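Local coordinates for protein hemoglobin chain d1 (Lumbricus terrestris, PDB 1X9F) that probably binds oxygen reversibly at a heme iron and carries it, at residues 29-34 with 65-70; 106-111 with 130-135; 71-76 with 84-89. All coordinates share one frame; numbering follows the deposited sequence.

How the contacts relate
From the N terminus, contact 1 is the first to close: it ties helix 21-38 to helix 57-75 across thirty intervening residues. Helix 57-75 runs on to its end, the chain then turns back, and contact 3 sets 71-76 against 84-89 of helix 80-95 after a short connection. Contact 2 comes last and joins helix 101-119 to helix 125-139. The three loops follow one another in series, and none nests in or crosses another. In space they interlock all the same: Leu31 and Leu70 of contact 1 pack on Leu111 of contact 2, while Ile135 of contact 2 reaches Thr73 and Leu87 of contact 3. Contacts 1 and 2 also touch the same heme.

Contact 1. Residues 29-34 with 65-70; sequences LELWRD and RVLSGL. With CMO (carbon monoxide), chain U; HEM (protoporphyrin IX containing Fe), chain T.
Trp32 meets Val66, and Leu31 meets Leu67, where two helices of the globin fold come together on the distal side of the heme, the side that holds the carbon monoxide. In globin terms these are the B and E helices. Trp32 leaves the backbone with CG anti to the carbonyl carbon (chi1 -74°), which swings the indole off helix 21-38 and into the pocket. CB and CG remain beside their own helix, and the far part of the six-membered ring does the touching. CZ2 and CH2 are the ring atoms nearest the CMO oxygen, with CE2 behind them at 4.0 Å from it. CZ2, at the rim of the ring, also has Val66 CG1 4.2 Å away, near the indole plane. Heme atom C2C likewise lies at the ring edge. The ligand oxygen approaches the indole obliquely. Phe46 and Phe59 meet the same indole edge-to-face, and His62 NE2 hydrogen-bonds the carbon monoxide.

Val66 turns CG1 anti to its own backbone N (chi1 178°), and this one methyl serves both neighbours, resting against the indole rim and 3.9 Å from heme C1B. Beside this pair, the neighbouring leucines meet methyl to methyl, Leu31 CD2 to Leu67 CD1 at 4.3 Å, with Trp14 and Phe18 of helix 4-18 packed on Leu67. No hydrogen bond crosses between the two segments. Arg65 NH1 bonds a polar side chain on the chain of another protein; the same side chain, bent at chi3, brings CD 3.7 Å from heme propionate oxygen O1A, which lies oblique to the guanidinium.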
# COMPACT_ATOMS: atom_id res chain seq x y z
N LEU D 29 2.45 -12.31 -14.39
CA LEU D 29 1.40 -11.63 -15.16
C LEU D 29 1.83 -10.20 -15.45
O LEU D 29 1.76 -9.75 -16.60
CB LEU D 29 0.09 -11.66 -14.36
CG LEU D 29 -1.10 -10.78 -14.79
CD1 LEU D 29 -1.95 -11.47 -15.85
CD2 LEU D 29 -1.96 -10.42 -13.59
N GLU D 30 2.28 -9.51 -14.41
CA GLU D 30 2.73 -8.13 -14.54
C GLU D 30 3.85 -8.03 -15.56
O GLU D 30 3.87 -7.12 -16.40
CB GLU D 30 3.19 -7.58 -13.20
CG GLU D 30 3.47 -6.09 -13.22
CD GLU D 30 3.94 -5.56 -11.88
OE1 GLU D 30 3.62 -6.19 -10.84
OE2 GLU D 30 4.62 -4.52 -11.86
N LEU D 31 4.78 -8.98 -15.48
CA LEU D 31 5.88 -9.08 -16.42
C LEU D 31 5.40 -9.23 -17.85
O LEU D 31 5.75 -8.40 -18.69
CB LEU D 31 6.84 -10.23 -16.04
CG LEU D 31 7.96 -10.62 -17.01
CD1 LEU D 31 8.91 -9.46 -17.27
CD2 LEU D 31 8.73 -11.82 -16.47
N TRP D 32 4.59 -10.25 -18.14
CA TRP D 32 4.14 -10.49 -19.52
C TRP D 32 3.22 -9.42 -20.06
O TRP D 32 3.23 -9.15 -21.26
CB TRP D 32 3.50 -11.86 -19.68
CG TRP D 32 4.55 -12.87 -19.67
CD1 TRP D 32 4.84 -13.71 -18.65
CD2 TRP D 32 5.52 -13.10 -20.68
NE1 TRP D 32 5.93 -14.48 -18.97
CE2 TRP D 32 6.37 -14.12 -20.22
CE3 TRP D 32 5.76 -12.56 -21.95
CZ2 TRP D 32 7.42 -14.61 -20.97
CZ3 TRP D 32 6.81 -13.05 -22.70
CH2 TRP D 32 7.63 -14.07 -22.21
N ARG D 33 2.45 -8.79 -19.18
CA ARG D 33 1.58 -7.73 -19.63
C ARG D 33 2.39 -6.55 -20.13
O ARG D 33 2.09 -5.98 -21.18
CB ARG D 33 0.63 -7.28 -18.54
CG ARG D 33 -0.46 -6.40 -19.11
CD ARG D 33 -1.44 -5.92 -18.10
NE ARG D 33 -0.80 -5.05 -17.12
CZ ARG D 33 -1.45 -4.44 -16.14
NH1 ARG D 33 -2.76 -4.60 -16.00
NH2 ARG D 33 -0.79 -3.66 -15.29
N ASP D 34 3.43 -6.19 -19.37
CA ASP D 34 4.37 -5.14 -19.76
C ASP D 34 5.01 -5.44 -21.10
O ASP D 34 5.00 -4.59 -22.00
CB ASP D 34 5.46 -4.98 -18.69
CG ASP D 34 5.03 -4.13 -17.51
OD1 ASP D 34 3.83 -3.81 -17.38
OD2 ASP D 34 5.84 -3.74 -16.64
N ARG D 65 5.66 -21.56 -15.66
CA ARG D 65 6.71 -22.40 -16.22
C ARG D 65 7.95 -21.57 -16.57
O ARG D 65 9.08 -22.04 -16.39
CB ARG D 65 6.22 -23.17 -17.46
CG ARG D 65 5.33 -24.35 -17.11
CD ARG D 65 5.14 -25.35 -18.25
NE ARG D 65 4.35 -24.80 -19.35
CZ ARG D 65 3.02 -24.74 -19.39
NH1 ARG D 65 2.28 -25.17 -18.37
NH2 ARG D 65 2.42 -24.22 -20.45
N VAL D 66 7.74 -20.35 -17.04
CA VAL D 66 8.84 -19.45 -17.38
C VAL D 66 9.61 -19.00 -16.15
O VAL D 66 10.83 -19.08 -16.13
CB VAL D 66 8.34 -18.20 -18.09
CG1 VAL D 66 9.50 -17.23 -18.39
CG2 VAL D 66 7.60 -18.59 -19.34
N LEU D 67 8.89 -18.51 -15.15
CA LEU D 67 9.53 -18.05 -13.92
C LEU D 67 10.27 -19.18 -13.23
O LEU D 67 11.36 -18.98 -12.68
CB LEU D 67 8.50 -17.41 -12.98
CG LEU D 67 8.00 -15.98 -13.23
CD1 LEU D 67 9.13 -15.01 -13.54
CD2 LEU D 67 6.96 -15.94 -14.34
N SER D 68 9.68 -20.38 -13.25
CA SER D 68 10.33 -21.55 -12.65
C SER D 68 11.61 -21.86 -13.42
O SER D 68 12.60 -22.30 -12.83
CB SER D 68 9.38 -22.76 -12.64
OG SER D 68 10.05 -23.92 -12.11
N GLY D 69 11.58 -21.63 -14.73
CA GLY D 69 12.75 -21.80 -15.59
C GLY D 69 13.85 -20.81 -15.26
O GLY D 69 15.02 -21.18 -15.12
N LEU D 70 13.46 -19.55 -15.12
CA LEU D 70 14.38 -18.50 -14.72
C LEU D 70 14.98 -18.86 -13.38
O LEU D 70 16.17 -18.66 -13.15
CB LEU D 70 13.65 -17.17 -14.61
CG LEU D 70 14.26 -15.93 -15.26
CD1 LEU D 70 13.51 -14.70 -14.78
CD2 LEU D 70 15.75 -15.79 -14.97
C CMO U . 8.60 -17.92 -21.96
O CMO U . 7.57 -17.20 -22.43
CHA HEM T . 8.22 -21.90 -23.40
CHB HEM T . 11.67 -20.38 -20.33
CHC HEM T . 11.95 -16.10 -22.68
CHD HEM T . 8.73 -17.81 -25.98
C1A HEM T . 9.12 -21.81 -22.25
C2A HEM T . 9.16 -22.86 -21.35
C3A HEM T . 10.19 -22.46 -20.39
C4A HEM T . 10.60 -21.16 -20.94
CMA HEM T . 10.68 -23.21 -19.17
CAA HEM T . 8.30 -24.09 -21.35
CBA HEM T . 8.98 -25.33 -21.89
CGA HEM T . 7.96 -26.43 -21.67
O1A HEM T . 7.71 -26.82 -20.50
O2A HEM T . 7.39 -26.90 -22.67
C1B HEM T . 12.08 -19.04 -20.73
C2B HEM T . 13.00 -18.32 -19.99
C3B HEM T . 13.02 -17.15 -20.67
C4B HEM T . 12.18 -17.20 -21.75
CMB HEM T . 13.78 -18.71 -18.75
CAB HEM T . 13.82 -16.17 -20.30
CBB HEM T . 14.82 -15.32 -19.94
C1C HEM T . 11.02 -16.18 -23.82
C2C HEM T . 10.84 -15.10 -24.66
C3C HEM T . 9.95 -15.58 -25.58
C4C HEM T . 9.61 -16.89 -25.23
CMC HEM T . 11.48 -13.73 -24.62
CAC HEM T . 9.46 -14.68 -26.67
CBC HEM T . 8.80 -15.18 -27.81
C1D HEM T . 8.30 -19.17 -25.58
C2D HEM T . 7.35 -19.90 -26.29
C3D HEM T . 7.17 -21.07 -25.58
C4D HEM T . 8.11 -20.91 -24.46
CMD HEM T . 6.65 -19.50 -27.57
CAD HEM T . 6.29 -22.26 -25.87
CBD HEM T . 4.89 -22.08 -25.31
CGD HEM T . 4.15 -23.36 -25.64
O1D HEM T . 4.51 -24.41 -25.07
O2D HEM T . 3.23 -23.31 -26.48
NA HEM T . 9.98 -20.78 -22.08
NB HEM T . 11.54 -18.39 -21.80
NC HEM T . 10.31 -17.30 -24.14
ND HEM T . 8.78 -19.74 -24.45
FE HEM T . 10.17 -19.06 -23.15

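Contact 2. Residues 106-111 with 130-135; sequences IFLKHL and DCVDQI. With HEM (protoporphyrin IX containing Fe), chain T.
Ile106 O is gripped twice by His110, on the helix whose Leu108 and Leu111 pack against Val132. His110 N makes the usual helical bond to Ile106 O at 3.0 Å. His110 ND1 reaches the same Ile106 O at 3.1 Å (N-H...O 152°), arriving above the carbonyl plane and from the opposite face to the backbone N. The oxygen lies close to the plane of the imidazole, which should help to fix the ring's rotation.

Across the contact, the two helices run nearly antiparallel (151°), 10.8 Å apart at the axes; they are the G and H helices of a globin. Leu108 sends CG anti to its backbone N (chi1 180°) and splits its methyls between two partners. Leu108 CD1 meets Val132 CG1 at 3.5 Å, the two side chains sliding past each other in opposite directions. CD2 faces the carboxylate of Asp133, crossing it at about a right angle. Val132 CG1 also touches Leu111 CD2 at 4.2 Å and thus bridges two successive turns of the other helix. Phe107 turns one face to heme vinyl atom CAB, 3.7 Å above the ring plane and offset toward the rim. Next to Val132, Cys131 forms a disulfide with Cys2, tying helix 125-139 to the N terminus.

With no hydrogen bond between the segments, their hold on each other rests on apolar contacts, and the Asp133 carboxylate meets a methyl.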
# COMPACT_ATOMS: atom_id res chain seq x y z
N ILE D 106 14.06 -7.74 -25.06
CA ILE D 106 12.88 -7.06 -24.54
C ILE D 106 12.47 -7.71 -23.22
O ILE D 106 12.09 -7.02 -22.27
CB ILE D 106 11.71 -7.08 -25.55
CG1 ILE D 106 12.06 -6.25 -26.80
CG2 ILE D 106 10.41 -6.57 -24.91
CD1 ILE D 106 11.47 -6.80 -28.09
N PHE D 107 12.56 -9.03 -23.17
CA PHE D 107 12.25 -9.75 -21.94
C PHE D 107 13.10 -9.24 -20.78
O PHE D 107 12.57 -8.88 -19.73
CB PHE D 107 12.46 -11.25 -22.13
CG PHE D 107 12.21 -12.04 -20.88
CD1 PHE D 107 10.99 -12.67 -20.68
CD2 PHE D 107 13.20 -12.18 -19.91
CE1 PHE D 107 10.75 -13.41 -19.53
CE2 PHE D 107 12.97 -12.91 -18.75
CZ PHE D 107 11.74 -13.54 -18.57
N LEU D 108 14.41 -9.23 -20.99
CA LEU D 108 15.35 -8.76 -19.99
C LEU D 108 15.04 -7.32 -19.58
O LEU D 108 15.07 -7.01 -18.39
CB LEU D 108 16.78 -8.85 -20.53
CG LEU D 108 17.93 -8.39 -19.62
CD1 LEU D 108 17.93 -9.13 -18.29
CD2 LEU D 108 19.26 -8.56 -20.33
N LYS D 109 14.75 -6.47 -20.56
CA LYS D 109 14.42 -5.06 -20.28
C LYS D 109 13.27 -4.96 -19.28
O LYS D 109 13.33 -4.17 -18.33
CB LYS D 109 14.05 -4.31 -21.57
CG LYS D 109 14.00 -2.78 -21.41
CD LYS D 109 12.66 -2.18 -21.88
CE LYS D 109 12.55 -2.12 -23.41
NZ LYS D 109 11.24 -1.56 -23.85
N HIS D 110 12.25 -5.77 -19.50
CA HIS D 110 11.07 -5.72 -18.65
C HIS D 110 11.23 -6.49 -17.35
O HIS D 110 10.68 -6.08 -16.33
CB HIS D 110 9.85 -6.19 -19.41
CG HIS D 110 9.32 -5.17 -20.37
ND1 HIS D 110 9.64 -5.17 -21.71
CD2 HIS D 110 8.50 -4.11 -20.18
CE1 HIS D 110 9.03 -4.17 -22.30
NE2 HIS D 110 8.33 -3.51 -21.40
N LEU D 111 11.96 -7.60 -17.39
CA LEU D 111 12.30 -8.30 -16.15
C LEU D 111 12.99 -7.33 -15.19
O LEU D 111 12.59 -7.21 -14.04
CB LEU D 111 13.19 -9.51 -16.43
CG LEU D 111 13.62 -10.29 -15.18
CD1 LEU D 111 12.43 -10.92 -14.45
CD2 LEU D 111 14.66 -11.34 -15.56
N ASP D 130 24.50 -8.08 -15.77
CA ASP D 130 25.58 -8.98 -16.12
C ASP D 130 25.05 -10.41 -16.12
O ASP D 130 25.11 -11.10 -17.14
CB ASP D 130 26.73 -8.87 -15.11
CG ASP D 130 27.48 -7.56 -15.22
OD1 ASP D 130 28.34 -7.30 -14.35
OD2 ASP D 130 27.29 -6.73 -16.13
N CYS D 131 24.51 -10.80 -14.97
CA CYS D 131 24.12 -12.18 -14.68
C CYS D 131 23.06 -12.80 -15.58
O CYS D 131 23.26 -13.89 -16.11
CB CYS D 131 23.66 -12.26 -13.23
SG CYS D 131 24.55 -13.50 -12.29
N VAL D 132 21.93 -12.12 -15.73
CA VAL D 132 20.83 -12.66 -16.53
C VAL D 132 21.16 -12.60 -18.02
O VAL D 132 20.72 -13.45 -18.80
CB VAL D 132 19.48 -11.94 -16.22
CG1 VAL D 132 18.36 -12.44 -17.13
CG2 VAL D 132 19.09 -12.15 -14.77
N ASP D 133 21.95 -11.59 -18.41
CA ASP D 133 22.42 -11.42 -19.78
C ASP D 133 23.02 -12.69 -20.32
O ASP D 133 22.67 -13.15 -21.41
CB ASP D 133 23.48 -10.33 -19.83
CG ASP D 133 23.25 -9.34 -20.93
OD1 ASP D 133 23.71 -8.19 -20.77
OD2 ASP D 133 22.61 -9.59 -21.98
N GLN D 134 23.94 -13.27 -19.54
CA GLN D 134 24.54 -14.55 -19.86
C GLN D 134 23.48 -15.63 -20.06
O GLN D 134 23.59 -16.45 -20.98
CB GLN D 134 25.52 -14.95 -18.76
CG GLN D 134 26.01 -16.40 -18.85
CD GLN D 134 26.65 -16.90 -17.57
OE1 GLN D 134 27.40 -17.87 -17.60
NE2 GLN D 134 26.36 -16.24 -16.45
N ILE D 135 22.46 -15.63 -19.20
CA ILE D 135 21.35 -16.59 -19.31
C ILE D 135 20.59 -16.35 -20.61
O ILE D 135 20.38 -17.28 -21.39
CB ILE D 135 20.39 -16.51 -18.10
CG1 ILE D 135 21.11 -16.94 -16.82
CG2 ILE D 135 19.16 -17.39 -18.33
CD1 ILE D 135 20.35 -16.56 -15.55
CHA HEM T . 8.22 -21.90 -23.40
CHB HEM T . 11.67 -20.38 -20.33
CHC HEM T . 11.95 -16.10 -22.68
CHD HEM T . 8.73 -17.81 -25.98
C1A HEM T . 9.12 -21.81 -22.25
C2A HEM T . 9.16 -22.86 -21.35
C3A HEM T . 10.19 -22.46 -20.39
C4A HEM T . 10.60 -21.16 -20.94
CMA HEM T . 10.68 -23.21 -19.17
CAA HEM T . 8.30 -24.09 -21.35
CBA HEM T . 8.98 -25.33 -21.89
CGA HEM T . 7.96 -26.43 -21.67
O1A HEM T . 7.71 -26.82 -20.50
O2A HEM T . 7.39 -26.90 -22.67
C1B HEM T . 12.08 -19.04 -20.73
C2B HEM T . 13.00 -18.32 -19.99
C3B HEM T . 13.02 -17.15 -20.67
C4B HEM T . 12.18 -17.20 -21.75
CMB HEM T . 13.78 -18.71 -18.75
CAB HEM T . 13.82 -16.17 -20.30
CBB HEM T . 14.82 -15.32 -19.94
C1C HEM T . 11.02 -16.18 -23.82
C2C HEM T . 10.84 -15.10 -24.66
C3C HEM T . 9.95 -15.58 -25.58
C4C HEM T . 9.61 -16.89 -25.23
CMC HEM T . 11.48 -13.73 -24.62
CAC HEM T . 9.46 -14.68 -26.67
CBC HEM T . 8.80 -15.18 -27.81
C1D HEM T . 8.30 -19.17 -25.58
C2D HEM T . 7.35 -19.90 -26.29
C3D HEM T . 7.17 -21.07 -25.58
C4D HEM T . 8.11 -20.91 -24.46
CMD HEM T . 6.65 -19.50 -27.57
CAD HEM T . 6.29 -22.26 -25.87
CBD HEM T . 4.89 -22.08 -25.31
CGD HEM T . 4.15 -23.36 -25.64
O1D HEM T . 4.51 -24.41 -25.07
O2D HEM T . 3.23 -23.31 -26.48
NA HEM T . 9.98 -20.78 -22.08
NB HEM T . 11.54 -18.39 -21.80
NC HEM T . 10.31 -17.30 -24.14
ND HEM T . 8.78 -19.74 -24.45
FE HEM T . 10.17 -19.06 -23.15

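Contact 3. Residues 71-76 with 84-89; sequences DITISM and AAQLAH. With HEM (protoporphyrin IX containing Fe), chain M.
Gln86 sets CG anti to its backbone N (chi1 -178°) and then bends at chi2 (61°), which lays its amide against Ile72 while CB and CG face Met76 and CG also nears Thr73. Ile72 presents CG2 at the bend, 3.7 Å from Gln86 CD, and its CD1 continues toward Gln86 NE2. Met76, extended beyond CG, brings SD 3.6 Å from Gln86 CB, crossing the glutamine at about a right angle. Between them Thr73 turns its methyl to the facing helix, where Thr73 CG2 touches Leu87 CD2 at 4.0 Å, while its OG1 is hydrogen-bonded back to Leu70 O. Ser75 OG likewise returns to its own helix, donating to Ile72 O at 3.0 Å from above the carbonyl plane.

The amide oxygen of Gln86, OE1, is hydrogen-bonded to a basic side chain on the chain of another protein. An alanine in place of Gln86 would probably open a gap against Ile72 CG2 and leave that basic group without this acceptor. One turn on, His89 reaches a heme that is not bound to this chain. His89 NE2 donates to propionate oxygen O1A at 2.8 Å, nearly straight (160°), with the propionate at the edge of the imidazole and in its plane.

The two nearly antiparallel helices are the E and F helices of the globin fold, joined at the EF corner, and their polar reach to a neighbouring chain and its heme is consistent with the subunit pairing through E and F helices known in annelid hemoglobins.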
# COMPACT_ATOMS: atom_id res chain seq x y z
N ASP D 71 14.14 -19.40 -12.50
CA ASP D 71 14.59 -19.82 -11.19
C ASP D 71 15.73 -20.84 -11.26
O ASP D 71 16.70 -20.74 -10.51
CB ASP D 71 13.44 -20.39 -10.38
CG ASP D 71 13.81 -20.58 -8.95
OD1 ASP D 71 14.07 -21.74 -8.54
OD2 ASP D 71 13.95 -19.62 -8.16
N ILE D 72 15.59 -21.82 -12.16
CA ILE D 72 16.61 -22.85 -12.36
C ILE D 72 17.93 -22.25 -12.78
O ILE D 72 18.98 -22.60 -12.23
CB ILE D 72 16.16 -23.91 -13.41
CG1 ILE D 72 14.93 -24.66 -12.91
CG2 ILE D 72 17.29 -24.90 -13.70
CD1 ILE D 72 14.34 -25.63 -13.91
N THR D 73 17.88 -21.33 -13.74
CA THR D 73 19.09 -20.72 -14.28
C THR D 73 19.76 -19.82 -13.25
O THR D 73 20.97 -19.86 -13.11
CB THR D 73 18.83 -19.94 -15.58
OG1 THR D 73 17.85 -18.92 -15.34
CG2 THR D 73 18.18 -20.82 -16.63
N ILE D 74 18.98 -19.00 -12.55
CA ILE D 74 19.55 -18.17 -11.49
C ILE D 74 20.24 -19.05 -10.45
O ILE D 74 21.33 -18.72 -9.97
CB ILE D 74 18.46 -17.29 -10.85
CG1 ILE D 74 17.99 -16.25 -11.88
CG2 ILE D 74 18.98 -16.61 -9.56
CD1 ILE D 74 16.86 -15.38 -11.40
N SER D 75 19.62 -20.18 -10.11
CA SER D 75 20.20 -21.03 -9.08
C SER D 75 21.40 -21.85 -9.58
O SER D 75 22.08 -22.49 -8.78
CB SER D 75 19.13 -21.92 -8.44
OG SER D 75 18.74 -22.97 -9.31
N MET D 76 21.65 -21.81 -10.89
CA MET D 76 22.81 -22.48 -11.50
C MET D 76 23.93 -21.52 -11.87
O MET D 76 24.94 -21.94 -12.45
CB MET D 76 22.38 -23.26 -12.75
CG MET D 76 21.63 -24.54 -12.46
SD MET D 76 21.17 -25.38 -13.97
CE MET D 76 20.33 -26.81 -13.29
N ALA D 84 25.45 -24.70 -18.41
CA ALA D 84 25.61 -24.97 -19.85
C ALA D 84 24.53 -25.95 -20.34
O ALA D 84 23.85 -25.68 -21.35
CB ALA D 84 27.01 -25.50 -20.15
N ALA D 85 24.35 -27.05 -19.62
CA ALA D 85 23.33 -28.04 -19.97
C ALA D 85 21.91 -27.47 -19.94
O ALA D 85 21.13 -27.72 -20.86
CB ALA D 85 23.44 -29.26 -19.06
N GLN D 86 21.59 -26.72 -18.89
CA GLN D 86 20.24 -26.17 -18.74
C GLN D 86 19.96 -25.15 -19.83
O GLN D 86 18.86 -25.14 -20.40
CB GLN D 86 20.05 -25.53 -17.36
CG GLN D 86 18.65 -24.96 -17.11
CD GLN D 86 17.56 -26.01 -17.18
OE1 GLN D 86 17.81 -27.19 -16.94
NE2 GLN D 86 16.35 -25.59 -17.51
N LEU D 87 20.94 -24.31 -20.14
CA LEU D 87 20.74 -23.31 -21.18
C LEU D 87 20.54 -23.96 -22.55
O LEU D 87 19.69 -23.51 -23.32
CB LEU D 87 21.88 -22.29 -21.20
CG LEU D 87 22.06 -21.39 -19.98
CD1 LEU D 87 23.24 -20.45 -20.21
CD2 LEU D 87 20.80 -20.60 -19.64
N ALA D 88 21.31 -25.01 -22.83
CA ALA D 88 21.14 -25.78 -24.06
C ALA D 88 19.72 -26.34 -24.15
O ALA D 88 19.08 -26.29 -25.21
CB ALA D 88 22.18 -26.89 -24.14
N HIS D 89 19.23 -26.86 -23.02
CA HIS D 89 17.91 -27.47 -22.90
C HIS D 89 16.82 -26.45 -23.17
O HIS D 89 15.86 -26.73 -23.89
CB HIS D 89 17.74 -28.05 -21.49
CG HIS D 89 16.45 -28.77 -21.28
ND1 HIS D 89 16.36 -30.15 -21.33
CD2 HIS D 89 15.21 -28.33 -20.96
CE1 HIS D 89 15.12 -30.52 -21.07
NE2 HIS D 89 14.40 -29.43 -20.85
CHA HEM M . 11.56 -35.19 -17.65
CHB HEM M . 9.08 -33.42 -13.82
CHC HEM M . 8.09 -37.99 -12.39
CHD HEM M . 10.38 -39.77 -16.35
C1A HEM M . 10.97 -34.25 -16.67
C2A HEM M . 11.10 -32.87 -16.80
C3A HEM M . 10.37 -32.31 -15.66
C4A HEM M . 9.90 -33.54 -15.01
CMA HEM M . 10.14 -30.87 -15.25
CAA HEM M . 11.82 -32.06 -17.83
CBA HEM M . 10.86 -31.73 -18.97
CGA HEM M . 11.68 -30.96 -19.97
O1A HEM M . 11.86 -29.74 -19.79
O2A HEM M . 12.16 -31.59 -20.94
C1B HEM M . 8.55 -34.56 -13.07
C2B HEM M . 7.82 -34.37 -11.91
C3B HEM M . 7.56 -35.67 -11.60
C4B HEM M . 8.15 -36.52 -12.49
CMB HEM M . 7.36 -33.11 -11.19
CAB HEM M . 6.89 -36.07 -10.52
CBB HEM M . 6.29 -36.37 -9.32
C1C HEM M . 8.64 -38.92 -13.39
C2C HEM M . 8.49 -40.30 -13.28
C3C HEM M . 9.15 -40.76 -14.40
C4C HEM M . 9.62 -39.67 -15.09
CMC HEM M . 7.78 -41.11 -12.22
CAC HEM M . 9.27 -42.18 -14.81
CBC HEM M . 10.32 -42.95 -14.46
C1D HEM M . 10.93 -38.63 -17.10
C2D HEM M . 11.66 -38.81 -18.27
C3D HEM M . 12.01 -37.54 -18.67
C4D HEM M . 11.42 -36.66 -17.64
CMD HEM M . 11.99 -40.12 -18.96
CAD HEM M . 12.80 -37.11 -19.89
CBD HEM M . 14.25 -36.90 -19.52
CGD HEM M . 14.92 -36.34 -20.75
O1D HEM M . 15.29 -37.13 -21.65
O2D HEM M . 15.05 -35.10 -20.83
NA HEM M . 10.24 -34.70 -15.62
NB HEM M . 8.80 -35.85 -13.46
NC HEM M . 9.34 -38.49 -14.48
ND HEM M . 10.77 -37.34 -16.68
FE HEM M . 9.81 -36.60 -15.05